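Local coordinates for protein putative phytoene/squalene synthase YisP (Bacillus subtilis subsp. subtilis, PDB 3WE9) that hydrolyses farnesyl diphosphate to farnesol and diphosphate, a phosphatase activity in a squalene/phytoene synthase relative that takes part in biofilm formation, at residues A[21-25]-A[48-52]; A[15-19]-A[42-46]; A[181-187]-A[201-207]; A[162-166]-A[244-248]. One frame throughout, in Å; residues are numbered along the deposited sequence.

Contact 1: A[21-25]-A[48-52]; sequences IVGEY and LSFCH
Both segments are helical: 21-25 is the last turn of helix 6-25, and 48-52 lies within helix 38-54. Their axes come within 9.7 Å of each other at a crossing angle of +59°, and the closest CA pair is Val-22 and Ser-49, 6.0 Å apart. The contact buries 285 Å².

Aromatic packing dominates one end. Tyr-25 (chi1 m) and His-52 (chi1 t) lay their rings over one another in an offset stack, centroids 4.0 Å apart and planes at 20°, with Tyr-25 CD2 only 3.1 Å from His-52 NE2. Tyr-25 CB adds a CH-pi contact, 4.1 Å from the His-52 ring centroid. Flat rings suit this end, since they bridge a wide gap between backbones and tolerate its partial exposure.

Such oblique helix packing is in keeping with the all-helical fold of the squalene/phytoene synthase family, and here it joins two helices near the N-terminus.

Aliphatic side chains pack along the rest. Ile-21 (m, t) brings CG2 to 3.8 Å from His-52 CD2. The beta-branched Val-22 (t) sets CG2 3.9 Å from Leu-48 CB and 3.5 Å from Ser-49 OG; beyond it, Phe-30 of helix 27-33 touches the same valine.

Ser-49 is small enough for the close backbone approach, and its hydroxyl (chi1 m) is satisfied within its own helix by Trp-45 O.

Contact 2: A[15-19]-A[42-46]; sequences YQQCG and QASWA
Two helical segments, 15-19 of helix 6-25 and 42-46 of helix 38-54, cross at +68° with axes 8.3 Å apart, burying 389 Å². The nearest CA pairs are Tyr-15 with Gln-42 (6.1 Å) and Gly-19 with Trp-45 (5.3 Å). Tyr-15, chi1 near -93°, lays its ring over the Gln-42 side chain: Gln-42 CB is 3.9 Å from the ring centroid in a CH-pi contact, and Tyr-15 CE1 lies 3.9 Å from Ala-46 CB. Gln-16 starts away but curls back, NE2 reaching 3.8 Å from Trp-45 CZ3 at the indole edge. Cys-18, compact and apolar, places CB 3.9 Å from Trp-45 CB and SG 3.8 Å from Ala-46 CA. Gly-19 CA sits over the six-membered ring of Trp-45 (chi1 m), 3.8 Å from its centroid; a CB here would clash with the indole. This is close helix-helix packing, glycine against tryptophan, between two N-terminal helices of the all-helical squalene/phytoene synthase fold.

Contact 3: A[181-187]-A[201-207]; sequences VMQQFGY and FTMTWEY
A Schellman motif ends helix 179-185 where it packs on helix 199-221: Gly-186, at phi 78°, is the C-prime residue, with Tyr-187 N bonded to Met-182 O (3.0 Å) and a weak Gly-186 N to Gln-183 O bond (3.4 Å). Glycine readily accepts that positive phi. The helix axes cross at 135°, 8.8 Å apart; Met-182 and Thr-204 have CA atoms 5.8 Å apart, Tyr-187 and Phe-201 5.9 Å. Phe-185 (m) receives Met-203 CB over its face, 3.9 Å from the centroid, while Met-203 SD makes an oblique Met-aromatic contact at 5.0 Å from that centroid. The Phe-185 edge points to the Tyr-207 (t) face, an offset edge-to-face pair with centroids 5.6 Å apart. Val-181 CG1 lies 3.8 Å from both Thr-204 CG2 and Tyr-207 CD2. Beyond the turn, Phe-201 CB lies over the Tyr-187 (t) ring face, 3.9 Å from the Tyr-187 centroid, and Tyr-187 OH bonds to Thr-196 O. Small Thr-204, its hydroxyl held by Ala-200 O, suits the close approach. One water accepts from Gln-184 NE2 (2.7 Å) and weakly meets Tyr-207 OH (3.5 Å). The whole is a glycine-terminated helix packed through aromatic side chains on an obliquely crossing neighbour.

Contact 4: A[162-166]-A[244-248]; sequences VRFLS and VLEKI
Aliphatic knobs meet here, where the C-terminal end of helix 145-165 faces helix 228-250 along segment 244-248. The backbones stay well apart, with the closest CA pairs Val-162 to Leu-245 at 6.9 Å and Ser-166 to Ile-248 at 7.0 Å, so branched side chains must fill the gap; 240 Å² is buried. Val-162 (t) is the central bump: its CG1 meets Val-244 CG1 at 3.7 Å and its CG2 meets Leu-245 CD1 at 4.1 Å, so the valine fits against both. Leu-245 (m, t) leaves its backbone sideways and swings its end inward, setting CD2 4.1 Å from Leu-165 CD1. This belongs to the interior of the all-helical squalene/phytoene synthase fold, and helix 199-221 packs beside it through Trp-205, which touches Leu-245 and Ile-248. Ile-248 (m, t) extends its CG1-CD1 arm, CD1 lying 3.7 Å from Leu-165 O and 3.5 Å from Ser-166 OG. Val-244 CG1 packs 3.4 Å from OG of small Ser-166 (m), buried cheaply because it donates to Val-162 O (2.7 Å).

How the contacts relate
Contacts 1 and 2 join the same two helices, 6-25 and 38-54, with centres about 8 Å apart; their segments alternate along the chain, so the two together tie these helices at successive places. Both close before the others open. Contact 4 joins helices 145-165 and 228-250, and between its segments in sequence comes contact 3, of helices 179-185 and 199-221, about 16 Å away centre to centre. These two touch through Trp-205, whose NE1 lies 3.0 Å from Leu-165 O, a probable hydrogen bond. Centre to centre, contacts 1 and 3 are about 32 Å apart, on opposite sides of the chain's centre, and contacts 1 and 4 about 19 Å. The contacts thus form two groups, 1 with 2 and 3 with 4, in one all-helical fold.

Contact 1: A[21-25]-A[48-52]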
loop_
_atom_site.group_PDB
_atom_site.type_symbol
_atom_site.label_atom_id
_atom_site.label_comp_id
_atom_site.label_asym_id
_atom_site.label_seq_id
_atom_site.Cartn_x
_atom_site.Cartn_y
_atom_site.Cartn_z
ATOM N N ILE A 21 -1.771 14.775 5.049
ATOM C CA ILE A 21 -1.019 13.630 5.551
ATOM C C ILE A 21 -0.696 12.628 4.449
ATOM O O ILE A 21 0.472 12.339 4.180
ATOM C CB ILE A 21 -1.817 12.890 6.656
ATOM C CG1 ILE A 21 -1.862 13.743 7.928
ATOM C CG2 ILE A 21 -1.202 11.526 6.933
ATOM C CD1 ILE A 21 -2.629 13.102 9.072
ATOM N N VAL A 22 -1.734 12.091 3.816
ATOM C CA VAL A 22 -1.541 11.112 2.756
ATOM C C VAL A 22 -0.682 11.704 1.649
ATOM O O VAL A 22 0.190 11.032 1.104
ATOM C CB VAL A 22 -2.898 10.648 2.162
ATOM C CG1 VAL A 22 -2.662 9.609 1.077
ATOM C CG2 VAL A 22 -3.782 10.073 3.267
ATOM N N GLY A 23 -0.926 12.968 1.324
ATOM C CA GLY A 23 -0.161 13.611 0.275
ATOM C C GLY A 23 1.315 13.692 0.614
ATOM O O GLY A 23 2.169 13.699 -0.274
ATOM N N GLU A 24 1.615 13.735 1.908
ATOM C CA GLU A 24 2.992 13.832 2.368
ATOM C C GLU A 24 3.689 12.485 2.507
ATOM O O GLU A 24 4.840 12.334 2.095
ATOM C CB GLU A 24 3.039 14.564 3.711
ATOM C CG GLU A 24 4.446 14.857 4.201
ATOM C CD GLU A 24 4.459 15.671 5.478
ATOM O OE1 GLU A 24 3.794 16.731 5.516
ATOM O OE2 GLU A 24 5.139 15.257 6.442
ATOM N N TYR A 25 2.990 11.507 3.075
ATOM C CA TYR A 25 3.571 10.188 3.291
ATOM C C TYR A 25 3.284 9.127 2.226
ATOM O O TYR A 25 3.749 7.993 2.335
ATOM C CB TYR A 25 3.140 9.676 4.664
ATOM C CG TYR A 25 3.617 10.565 5.791
ATOM C CD1 TYR A 25 4.975 10.674 6.088
ATOM C CD2 TYR A 25 2.715 11.316 6.547
ATOM C CE1 TYR A 25 5.428 11.509 7.109
ATOM C CE2 TYR A 25 3.156 12.156 7.570
ATOM C CZ TYR A 25 4.514 12.247 7.844
ATOM O OH TYR A 25 4.961 13.077 8.849
ATOM N N LEU A 48 -6.674 5.977 4.741
ATOM C CA LEU A 48 -5.220 5.858 4.699
ATOM C C LEU A 48 -4.528 6.675 5.794
ATOM O O LEU A 48 -3.452 6.303 6.259
ATOM C CB LEU A 48 -4.688 6.255 3.319
ATOM C CG LEU A 48 -5.120 5.342 2.164
ATOM C CD1 LEU A 48 -4.317 5.693 0.919
ATOM C CD2 LEU A 48 -4.897 3.883 2.537
ATOM N N SER A 49 -5.135 7.788 6.196
ATOM C CA SER A 49 -4.565 8.600 7.268
ATOM C C SER A 49 -4.595 7.739 8.528
ATOM O O SER A 49 -3.634 7.717 9.305
ATOM C CB SER A 49 -5.385 9.874 7.489
ATOM O OG SER A 49 -5.181 10.802 6.438
ATOM N N PHE A 50 -5.710 7.033 8.714
ATOM C CA PHE A 50 -5.884 6.137 9.848
ATOM C C PHE A 50 -4.755 5.110 9.838
ATOM O O PHE A 50 -4.118 4.861 10.860
ATOM C CB PHE A 50 -7.227 5.407 9.754
ATOM C CG PHE A 50 -7.323 4.202 10.647
ATOM C CD1 PHE A 50 -7.598 4.341 12.004
ATOM C CD2 PHE A 50 -7.103 2.925 10.133
ATOM C CE1 PHE A 50 -7.650 3.225 12.838
ATOM C CE2 PHE A 50 -7.150 1.804 10.954
ATOM C CZ PHE A 50 -7.424 1.954 12.312
ATOM N N CYS A 51 -4.521 4.514 8.673
ATOM C CA CYS A 51 -3.467 3.518 8.519
ATOM C C CYS A 51 -2.102 4.093 8.899
ATOM O O CYS A 51 -1.369 3.493 9.689
ATOM C CB CYS A 51 -3.439 2.997 7.078
ATOM S SG CYS A 51 -4.855 1.938 6.647
ATOM N N HIS A 52 -1.766 5.252 8.338
ATOM C CA HIS A 52 -0.492 5.897 8.633
ATOM C C HIS A 52 -0.365 6.155 10.131
ATOM O O HIS A 52 0.645 5.802 10.747
ATOM C CB HIS A 52 -0.369 7.226 7.885
ATOM C CG HIS A 52 0.890 7.978 8.196
ATOM N ND1 HIS A 52 2.136 7.537 7.802
ATOM C CD2 HIS A 52 1.097 9.129 8.879
ATOM C CE1 HIS A 52 3.056 8.384 8.230
ATOM N NE2 HIS A 52 2.452 9.359 8.886
#

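Contact 2: A[15-19]-A[42-46]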
loop_
_atom_site.group_PDB
_atom_site.type_symbol
_atom_site.label_atom_id
_atom_site.label_comp_id
_atom_site.label_asym_id
_atom_site.label_seq_id
_atom_site.Cartn_x
_atom_site.Cartn_y
_atom_site.Cartn_z
ATOM N N TYR A 15 -10.885 16.359 7.218
ATOM C CA TYR A 15 -10.652 15.673 5.947
ATOM C C TYR A 15 -9.453 16.280 5.214
ATOM O O TYR A 15 -8.571 15.561 4.741
ATOM C CB TYR A 15 -11.887 15.763 5.043
ATOM C CG TYR A 15 -12.864 14.604 5.151
ATOM C CD1 TYR A 15 -12.434 13.281 5.008
ATOM C CD2 TYR A 15 -14.233 14.834 5.314
ATOM C CE1 TYR A 15 -13.348 12.213 5.014
ATOM C CE2 TYR A 15 -15.152 13.781 5.322
ATOM C CZ TYR A 15 -14.703 12.472 5.168
ATOM O OH TYR A 15 -15.607 11.428 5.151
ATOM N N GLN A 16 -9.433 17.606 5.110
ATOM C CA GLN A 16 -8.336 18.293 4.439
ATOM C C GLN A 16 -7.005 17.921 5.064
ATOM O O GLN A 16 -6.008 17.738 4.368
ATOM C CB GLN A 16 -8.528 19.808 4.499
ATOM C CG GLN A 16 -9.571 20.303 3.529
ATOM C CD GLN A 16 -9.394 19.692 2.151
ATOM O OE1 GLN A 16 -8.318 19.775 1.556
ATOM N NE2 GLN A 16 -10.449 19.068 1.640
ATOM N N GLN A 17 -6.993 17.801 6.383
ATOM C CA GLN A 17 -5.773 17.439 7.076
ATOM C C GLN A 17 -5.432 15.986 6.762
ATOM O O GLN A 17 -4.260 15.616 6.694
ATOM C CB GLN A 17 -5.945 17.671 8.575
ATOM C CG GLN A 17 -6.272 19.126 8.877
ATOM C CD GLN A 17 -6.359 19.430 10.356
ATOM O OE1 GLN A 17 -6.628 20.569 10.748
ATOM N NE2 GLN A 17 -6.130 18.420 11.188
ATOM N N CYS A 18 -6.455 15.159 6.561
ATOM C CA CYS A 18 -6.213 13.763 6.213
ATOM C C CYS A 18 -5.526 13.743 4.850
ATOM O O CYS A 18 -4.643 12.925 4.605
ATOM C CB CYS A 18 -7.528 12.975 6.146
ATOM S SG CYS A 18 -8.238 12.527 7.754
ATOM N N GLY A 19 -5.931 14.666 3.978
ATOM C CA GLY A 19 -5.351 14.756 2.647
ATOM C C GLY A 19 -3.914 15.253 2.648
ATOM O O GLY A 19 -3.100 14.825 1.824
ATOM N N GLN A 42 -12.017 11.988 -0.386
ATOM C CA GLN A 42 -11.809 12.384 0.998
ATOM C C GLN A 42 -11.949 11.204 1.945
ATOM O O GLN A 42 -11.194 11.081 2.913
ATOM C CB GLN A 42 -12.776 13.515 1.365
ATOM C CG GLN A 42 -12.458 14.795 0.600
ATOM C CD GLN A 42 -13.216 16.005 1.104
ATOM O OE1 GLN A 42 -12.811 17.145 0.869
ATOM N NE2 GLN A 42 -14.323 15.767 1.791
ATOM N N ALA A 43 -12.898 10.321 1.655
ATOM C CA ALA A 43 -13.100 9.135 2.480
ATOM C C ALA A 43 -11.825 8.291 2.442
ATOM O O ALA A 43 -11.389 7.761 3.461
ATOM C CB ALA A 43 -14.283 8.322 1.951
ATOM N N SER A 44 -11.233 8.169 1.260
ATOM C CA SER A 44 -10.006 7.390 1.108
ATOM C C SER A 44 -8.874 8.022 1.913
ATOM O O SER A 44 -8.066 7.312 2.509
ATOM C CB SER A 44 -9.604 7.297 -0.365
ATOM O OG SER A 44 -10.552 6.532 -1.088
ATOM N N TRP A 45 -8.807 9.352 1.912
ATOM C CA TRP A 45 -7.772 10.041 2.676
ATOM C C TRP A 45 -7.907 9.651 4.144
ATOM O O TRP A 45 -6.922 9.346 4.811
ATOM C CB TRP A 45 -7.916 11.560 2.572
ATOM C CG TRP A 45 -7.687 12.158 1.213
ATOM C CD1 TRP A 45 -7.085 11.573 0.135
ATOM C CD2 TRP A 45 -8.038 13.482 0.809
ATOM N NE1 TRP A 45 -7.042 12.456 -0.921
ATOM C CE2 TRP A 45 -7.620 13.638 -0.531
ATOM C CE3 TRP A 45 -8.665 14.557 1.453
ATOM C CZ2 TRP A 45 -7.810 14.832 -1.242
ATOM C CZ3 TRP A 45 -8.856 15.742 0.748
ATOM C CH2 TRP A 45 -8.428 15.868 -0.588
ATOM N N ALA A 46 -9.140 9.667 4.642
ATOM C CA ALA A 46 -9.412 9.324 6.033
ATOM C C ALA A 46 -8.935 7.915 6.357
ATOM O O ALA A 46 -8.276 7.688 7.377
ATOM C CB ALA A 46 -10.921 9.454 6.325
#

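Contact 3: A[181-187]-A[201-207]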
loop_
_atom_site.group_PDB
_atom_site.type_symbol
_atom_site.label_atom_id
_atom_site.label_comp_id
_atom_site.label_asym_id
_atom_site.label_seq_id
_atom_site.Cartn_x
_atom_site.Cartn_y
_atom_site.Cartn_z
ATOM N N VAL A 181 13.925 -17.938 2.065
ATOM C CA VAL A 181 14.140 -17.496 0.692
ATOM C C VAL A 181 15.629 -17.152 0.547
ATOM O O VAL A 181 16.261 -17.499 -0.447
ATOM C CB VAL A 181 13.269 -16.257 0.347
ATOM C CG1 VAL A 181 13.619 -15.744 -1.048
ATOM C CG2 VAL A 181 11.787 -16.634 0.395
ATOM N N MET A 182 16.188 -16.486 1.551
ATOM C CA MET A 182 17.605 -16.153 1.517
ATOM C C MET A 182 18.425 -17.433 1.362
ATOM O O MET A 182 19.347 -17.498 0.546
ATOM C CB MET A 182 18.023 -15.444 2.805
ATOM C CG MET A 182 17.595 -13.990 2.899
ATOM S SD MET A 182 17.710 -13.375 4.585
ATOM C CE MET A 182 19.493 -13.464 4.900
ATOM N N GLN A 183 18.069 -18.449 2.141
ATOM C CA GLN A 183 18.777 -19.728 2.120
ATOM C C GLN A 183 18.724 -20.412 0.762
ATOM O O GLN A 183 19.675 -21.074 0.359
ATOM C CB GLN A 183 18.206 -20.666 3.191
ATOM C CG GLN A 183 18.948 -22.001 3.305
ATOM C CD GLN A 183 18.435 -22.870 4.448
ATOM O OE1 GLN A 183 17.255 -23.221 4.499
ATOM N NE2 GLN A 183 19.326 -23.218 5.370
ATOM N N GLN A 184 17.599 -20.255 0.073
ATOM C CA GLN A 184 17.391 -20.827 -1.253
ATOM C C GLN A 184 18.485 -20.381 -2.216
ATOM O O GLN A 184 18.976 -21.169 -3.024
ATOM C CB GLN A 184 16.059 -20.336 -1.838
ATOM C CG GLN A 184 14.829 -21.167 -1.559
ATOM C CD GLN A 184 13.543 -20.427 -1.906
ATOM O OE1 GLN A 184 13.483 -19.664 -2.876
ATOM N NE2 GLN A 184 12.507 -20.650 -1.113
ATOM N N PHE A 185 18.837 -19.101 -2.131
ATOM C CA PHE A 185 19.813 -18.500 -3.026
ATOM C C PHE A 185 21.209 -18.261 -2.453
ATOM O O PHE A 185 22.073 -17.726 -3.140
ATOM C CB PHE A 185 19.226 -17.189 -3.571
ATOM C CG PHE A 185 17.874 -17.363 -4.214
ATOM C CD1 PHE A 185 17.722 -18.192 -5.328
ATOM C CD2 PHE A 185 16.748 -16.743 -3.677
ATOM C CE1 PHE A 185 16.458 -18.406 -5.896
ATOM C CE2 PHE A 185 15.479 -16.948 -4.234
ATOM C CZ PHE A 185 15.336 -17.783 -5.348
ATOM N N GLY A 186 21.426 -18.659 -1.204
ATOM C CA GLY A 186 22.733 -18.484 -0.595
ATOM C C GLY A 186 23.061 -17.081 -0.105
ATOM O O GLY A 186 24.234 -16.714 -0.031
ATOM N N TYR A 187 22.040 -16.291 0.221
ATOM C CA TYR A 187 22.263 -14.942 0.729
ATOM C C TYR A 187 22.390 -15.086 2.239
ATOM O O TYR A 187 21.463 -15.544 2.911
ATOM C CB TYR A 187 21.087 -14.020 0.377
ATOM C CG TYR A 187 21.375 -12.556 0.642
ATOM C CD1 TYR A 187 22.461 -11.920 0.034
ATOM C CD2 TYR A 187 20.572 -11.807 1.504
ATOM C CE1 TYR A 187 22.739 -10.575 0.282
ATOM C CE2 TYR A 187 20.843 -10.461 1.757
ATOM C CZ TYR A 187 21.933 -9.855 1.143
ATOM O OH TYR A 187 22.219 -8.531 1.401
ATOM N N PHE A 201 21.420 -11.744 -3.460
ATOM C CA PHE A 201 20.421 -10.793 -2.996
ATOM C C PHE A 201 19.380 -10.464 -4.056
ATOM O O PHE A 201 18.182 -10.431 -3.763
ATOM C CB PHE A 201 21.046 -9.477 -2.532
ATOM C CG PHE A 201 20.017 -8.431 -2.191
ATOM C CD1 PHE A 201 19.144 -8.624 -1.120
ATOM C CD2 PHE A 201 19.865 -7.294 -2.979
ATOM C CE1 PHE A 201 18.130 -7.701 -0.840
ATOM C CE2 PHE A 201 18.857 -6.365 -2.711
ATOM C CZ PHE A 201 17.985 -6.571 -1.638
ATOM N N THR A 202 19.826 -10.210 -5.284
ATOM C CA THR A 202 18.885 -9.869 -6.341
ATOM C C THR A 202 17.939 -11.034 -6.627
ATOM O O THR A 202 16.771 -10.821 -6.950
ATOM C CB THR A 202 19.613 -9.418 -7.638
ATOM O OG1 THR A 202 20.503 -10.446 -8.082
ATOM C CG2 THR A 202 20.406 -8.140 -7.378
ATOM N N MET A 203 18.438 -12.262 -6.510
ATOM C CA MET A 203 17.588 -13.434 -6.715
ATOM C C MET A 203 16.534 -13.504 -5.611
ATOM O O MET A 203 15.379 -13.842 -5.863
ATOM C CB MET A 203 18.423 -14.716 -6.717
ATOM C CG MET A 203 19.232 -14.889 -7.988
ATOM S SD MET A 203 20.222 -16.381 -7.944
ATOM C CE MET A 203 19.033 -17.588 -8.560
ATOM N N THR A 204 16.945 -13.176 -4.388
ATOM C CA THR A 204 16.048 -13.170 -3.239
ATOM C C THR A 204 14.983 -12.095 -3.456
ATOM O O THR A 204 13.785 -12.340 -3.303
ATOM C CB THR A 204 16.822 -12.851 -1.939
ATOM O OG1 THR A 204 17.767 -13.900 -1.682
ATOM C CG2 THR A 204 15.855 -12.717 -0.747
ATOM N N TRP A 205 15.435 -10.905 -3.836
ATOM C CA TRP A 205 14.543 -9.779 -4.075
ATOM C C TRP A 205 13.558 -10.076 -5.207
ATOM O O TRP A 205 12.367 -9.822 -5.074
ATOM C CB TRP A 205 15.370 -8.535 -4.420
ATOM C CG TRP A 205 14.595 -7.263 -4.458
ATOM C CD1 TRP A 205 14.447 -6.361 -3.441
ATOM C CD2 TRP A 205 13.894 -6.717 -5.585
ATOM N NE1 TRP A 205 13.703 -5.283 -3.866
ATOM C CE2 TRP A 205 13.349 -5.476 -5.175
ATOM C CE3 TRP A 205 13.674 -7.156 -6.896
ATOM C CZ2 TRP A 205 12.598 -4.664 -6.039
ATOM C CZ3 TRP A 205 12.924 -6.343 -7.761
ATOM C CH2 TRP A 205 12.397 -5.113 -7.323
ATOM N N GLU A 206 14.061 -10.608 -6.318
ATOM C CA GLU A 206 13.208 -10.918 -7.462
ATOM C C GLU A 206 12.203 -12.032 -7.154
ATOM O O GLU A 206 11.092 -12.044 -7.680
ATOM C CB GLU A 206 14.064 -11.293 -8.678
ATOM C CG GLU A 206 14.860 -10.122 -9.288
ATOM C CD GLU A 206 13.970 -9.029 -9.884
ATOM O OE1 GLU A 206 12.756 -9.266 -10.044
ATOM O OE2 GLU A 206 14.487 -7.931 -10.204
ATOM N N TYR A 207 12.591 -12.962 -6.290
ATOM C CA TYR A 207 11.699 -14.059 -5.926
ATOM C C TYR A 207 10.466 -13.493 -5.220
ATOM O O TYR A 207 9.344 -13.942 -5.459
ATOM C CB TYR A 207 12.419 -15.056 -5.013
ATOM C CG TYR A 207 11.695 -16.378 -4.847
ATOM C CD1 TYR A 207 11.723 -17.342 -5.856
ATOM C CD2 TYR A 207 10.994 -16.669 -3.678
ATOM C CE1 TYR A 207 11.071 -18.569 -5.703
ATOM C CE2 TYR A 207 10.336 -17.890 -3.512
ATOM C CZ TYR A 207 10.383 -18.835 -4.528
ATOM O OH TYR A 207 9.759 -20.051 -4.360
HETATM O O HOH W 1 9.833 -20.259 -0.894
#

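Contact 4: A[162-166]-A[244-248]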
loop_
_atom_site.group_PDB
_atom_site.type_symbol
_atom_site.label_atom_id
_atom_site.label_comp_id
_atom_site.label_asym_id
_atom_site.label_seq_id
_atom_site.Cartn_x
_atom_site.Cartn_y
_atom_site.Cartn_z
ATOM N N VAL A 162 5.425 -4.097 -2.332
ATOM C CA VAL A 162 6.272 -3.177 -3.088
ATOM C C VAL A 162 6.977 -2.206 -2.144
ATOM O O VAL A 162 8.170 -1.935 -2.285
ATOM C CB VAL A 162 5.455 -2.396 -4.132
ATOM C CG1 VAL A 162 6.330 -1.323 -4.789
ATOM C CG2 VAL A 162 4.949 -3.361 -5.194
ATOM N N ARG A 163 6.237 -1.682 -1.175
ATOM C CA ARG A 163 6.830 -0.769 -0.214
ATOM C C ARG A 163 7.961 -1.472 0.530
ATOM O O ARG A 163 9.033 -0.900 0.731
ATOM C CB ARG A 163 5.769 -0.283 0.777
ATOM C CG ARG A 163 4.800 0.722 0.180
ATOM C CD ARG A 163 3.656 1.008 1.130
ATOM N NE ARG A 163 2.855 2.144 0.687
ATOM C CZ ARG A 163 3.227 3.416 0.808
ATOM N NH1 ARG A 163 4.392 3.718 1.365
ATOM N NH2 ARG A 163 2.432 4.385 0.374
ATOM N N PHE A 164 7.720 -2.718 0.931
ATOM C CA PHE A 164 8.730 -3.489 1.644
ATOM C C PHE A 164 9.998 -3.634 0.811
ATOM O O PHE A 164 11.101 -3.483 1.325
ATOM C CB PHE A 164 8.209 -4.891 1.994
ATOM C CG PHE A 164 7.133 -4.905 3.050
ATOM C CD1 PHE A 164 6.758 -3.733 3.712
ATOM C CD2 PHE A 164 6.507 -6.102 3.398
ATOM C CE1 PHE A 164 5.780 -3.753 4.705
ATOM C CE2 PHE A 164 5.524 -6.137 4.394
ATOM C CZ PHE A 164 5.160 -4.959 5.049
ATOM N N LEU A 165 9.825 -3.937 -0.475
ATOM C CA LEU A 165 10.942 -4.122 -1.401
ATOM C C LEU A 165 11.667 -2.836 -1.815
ATOM O O LEU A 165 12.743 -2.893 -2.415
ATOM C CB LEU A 165 10.441 -4.826 -2.669
ATOM C CG LEU A 165 9.984 -6.288 -2.525
ATOM C CD1 LEU A 165 9.292 -6.751 -3.805
ATOM C CD2 LEU A 165 11.185 -7.169 -2.227
ATOM N N SER A 166 11.073 -1.689 -1.500
ATOM C CA SER A 166 11.629 -0.384 -1.869
ATOM C C SER A 166 12.609 0.236 -0.874
ATOM O O SER A 166 13.241 1.252 -1.174
ATOM C CB SER A 166 10.486 0.621 -2.080
ATOM O OG SER A 166 9.586 0.196 -3.088
ATOM N N VAL A 244 7.486 1.366 -9.784
ATOM C CA VAL A 244 8.402 1.412 -8.655
ATOM C C VAL A 244 9.369 0.227 -8.725
ATOM O O VAL A 244 10.581 0.387 -8.561
ATOM C CB VAL A 244 7.634 1.373 -7.306
ATOM C CG1 VAL A 244 8.619 1.181 -6.145
ATOM C CG2 VAL A 244 6.864 2.669 -7.108
ATOM N N LEU A 245 8.827 -0.962 -8.973
ATOM C CA LEU A 245 9.646 -2.166 -9.078
ATOM C C LEU A 245 10.635 -2.044 -10.235
ATOM O O LEU A 245 11.792 -2.464 -10.130
ATOM C CB LEU A 245 8.756 -3.397 -9.282
ATOM C CG LEU A 245 7.873 -3.758 -8.081
ATOM C CD1 LEU A 245 6.895 -4.851 -8.459
ATOM C CD2 LEU A 245 8.756 -4.192 -6.914
ATOM N N GLU A 246 10.184 -1.466 -11.344
ATOM C CA GLU A 246 11.068 -1.299 -12.495
ATOM C C GLU A 246 12.195 -0.309 -12.183
ATOM O O GLU A 246 13.342 -0.520 -12.586
ATOM C CB GLU A 246 10.264 -0.837 -13.714
ATOM C CG GLU A 246 9.228 -1.853 -14.180
ATOM C CD GLU A 246 9.846 -3.124 -14.767
ATOM O OE1 GLU A 246 10.633 -3.805 -14.069
ATOM O OE2 GLU A 246 9.539 -3.443 -15.939
ATOM N N LYS A 247 11.879 0.756 -11.450
ATOM C CA LYS A 247 12.885 1.755 -11.094
ATOM C C LYS A 247 13.956 1.133 -10.207
ATOM O O LYS A 247 15.154 1.380 -10.377
ATOM C CB LYS A 247 12.243 2.942 -10.362
ATOM C CG LYS A 247 13.239 4.061 -10.035
ATOM C CD LYS A 247 12.576 5.284 -9.411
ATOM C CE LYS A 247 13.607 6.390 -9.166
ATOM N NZ LYS A 247 13.004 7.629 -8.602
ATOM N N ILE A 248 13.516 0.330 -9.246
ATOM C CA ILE A 248 14.438 -0.335 -8.335
ATOM C C ILE A 248 15.399 -1.205 -9.146
ATOM O O ILE A 248 16.606 -1.210 -8.901
ATOM C CB ILE A 248 13.661 -1.202 -7.307
ATOM C CG1 ILE A 248 12.797 -0.286 -6.425
ATOM C CG2 ILE A 248 14.639 -2.015 -6.457
ATOM C CD1 ILE A 248 11.866 -1.017 -5.460
#